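Local coordinates for glutathione S-transferase (PDB 4IVF), which binds two glutathione molecules per subunit and, as a member of the glutathione S-transferase superfamily, probably conjugates glutathione to electrophilic substrates, at the interface of chains A and B. Coordinates in Å, arbitrary orientation; residue numbers count along the deposited sequence, not the author numbering. Chains: chain A/B, Putative uncharacterized protein.

The interface of chains A and B. Residues chain A 50-51, 54; chain B 110, 153, 156-157, 160.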
# COMPACT_ATOMS: atom_id res chain seq x y z
N VAL A 50 15.21 -10.24 -10.56
CA VAL A 50 14.30 -10.88 -9.61
C VAL A 50 15.03 -11.31 -8.32
O VAL A 50 14.44 -11.31 -7.23
CB VAL A 50 13.53 -12.05 -10.28
CG1 VAL A 50 12.78 -12.91 -9.25
CG2 VAL A 50 12.55 -11.50 -11.30
N LYS A 51 16.31 -11.64 -8.44
CA LYS A 51 17.14 -11.85 -7.24
C LYS A 51 17.18 -10.61 -6.34
O LYS A 51 17.20 -10.73 -5.11
CB LYS A 51 18.56 -12.30 -7.62
CG LYS A 51 18.59 -13.70 -8.24
CD LYS A 51 19.98 -14.12 -8.68
CE LYS A 51 20.00 -15.58 -9.12
NZ LYS A 51 19.15 -15.84 -10.34
N PRO A 54 12.04 -9.89 -5.76
CA PRO A 54 11.22 -11.09 -6.03
C PRO A 54 9.98 -10.77 -6.87
O PRO A 54 9.56 -11.60 -7.69
CB PRO A 54 10.76 -11.54 -4.63
CG PRO A 54 11.62 -10.80 -3.65
CD PRO A 54 12.13 -9.57 -4.32
N TYR B 110 7.47 -5.56 2.29
CA TYR B 110 6.56 -6.67 2.05
C TYR B 110 5.13 -6.33 2.51
O TYR B 110 4.14 -6.76 1.90
CB TYR B 110 7.09 -7.96 2.68
CG TYR B 110 8.41 -8.41 2.10
CD1 TYR B 110 8.75 -8.13 0.77
CD2 TYR B 110 9.33 -9.13 2.87
CE1 TYR B 110 9.97 -8.55 0.24
CE2 TYR B 110 10.54 -9.55 2.35
CZ TYR B 110 10.86 -9.26 1.04
OH TYR B 110 12.07 -9.68 0.54
N VAL B 153 5.18 -15.04 -5.67
CA VAL B 153 6.23 -14.14 -5.23
C VAL B 153 6.44 -14.29 -3.73
O VAL B 153 7.57 -14.43 -3.25
CB VAL B 153 5.90 -12.66 -5.55
CG1 VAL B 153 6.95 -11.73 -4.97
CG2 VAL B 153 5.76 -12.47 -7.06
N ASP B 156 8.40 -17.30 -3.15
CA ASP B 156 9.80 -17.00 -3.36
C ASP B 156 10.41 -16.27 -2.15
O ASP B 156 11.52 -16.60 -1.71
CB ASP B 156 10.01 -16.19 -4.63
CG ASP B 156 11.47 -16.06 -5.01
OD1 ASP B 156 12.28 -16.83 -4.45
OD2 ASP B 156 11.82 -15.21 -5.85
N ILE B 157 9.69 -15.28 -1.62
CA ILE B 157 10.15 -14.52 -0.46
C ILE B 157 10.42 -15.45 0.73
O ILE B 157 11.51 -15.39 1.34
CB ILE B 157 9.13 -13.41 -0.08
CG1 ILE B 157 9.10 -12.35 -1.18
CG2 ILE B 157 9.50 -12.74 1.22
CD1 ILE B 157 8.06 -11.31 -1.00
N ARG B 160 13.60 -17.48 0.47
CA ARG B 160 14.82 -16.75 0.72
C ARG B 160 15.13 -16.62 2.21
O ARG B 160 16.18 -16.12 2.59
CB ARG B 160 14.76 -15.37 0.06
CG ARG B 160 14.65 -15.45 -1.45
CD ARG B 160 14.46 -14.09 -2.07
NE ARG B 160 14.12 -14.21 -3.48
CZ ARG B 160 14.47 -13.32 -4.41
NH1 ARG B 160 15.17 -12.25 -4.08
NH2 ARG B 160 14.11 -13.52 -5.68
O HOH W 1 9.27 -14.27 -7.37
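The guanidinium of B:Arg160 has A:Pro54 on one face and the A:Val50 backbone at its edge. A:Pro54 CG sits over the centre of that face, 3.8 Å above the plane. At the in-plane edge lie the carbonyl carbon of A:Val50 and, from its own chain, B:Asp156 OD1. The ring of B:Tyr110 carries B:Ile157 CD1 on one face, towards the rim; B:Tyr110 OH lies 4.4 Å from A:Pro54 CG, at the border of the patch.

B:Arg160 reaches chain A with its two terminal nitrogens. B:Arg160 NH2 donates to A:Val50 O at 2.7 Å, fairly straight at 159° and close to the guanidinium plane. B:Arg160 NH1 donates to A:Lys51 O, also at 2.7 Å, but this bond is more bent and the oxygen is tilted from the guanidinium plane. Both nitrogens approach from above the carbonyl planes, not along a lone pair. These carbonyls belong to the last turn of helix 47-52. The partial negative charge of this helix end probably suits the cationic group. The arginine chain is extended from CG to NE, which carries the guanidinium across to chain A.

B:Asp156 is the second-shell support. Its carboxylate oxygen B:Asp156 OD2 forms a salt bridge with B:Arg160 NH2 at 2.9 Å, met on the syn side but well out of the carboxylate plane. NE adds a weak bond to OD1. The carboxylate therefore probably limits rotation of the guanidinium. Water 1 links B:Asp156 OD2 to A:Pro54 O.

A:Pro54 also packs on the helix 137-159 of chain B. A:Pro54 CB meets B:Val153 CG1 at 3.8 Å. That methyl lies anti to the backbone N (chi1 175°), where it also touches the proline carbonyl. The side chains of B:Ile157 and A:Pro54 cross at about a right angle, with B:Ile157 CG1 3.9 Å from A:Pro54 CG.

The patch joins the N-terminal domain of one subunit to the C-terminal helices of the other. With its two-fold twin it probably contributes to holding together the dimer typical of glutathione transferases.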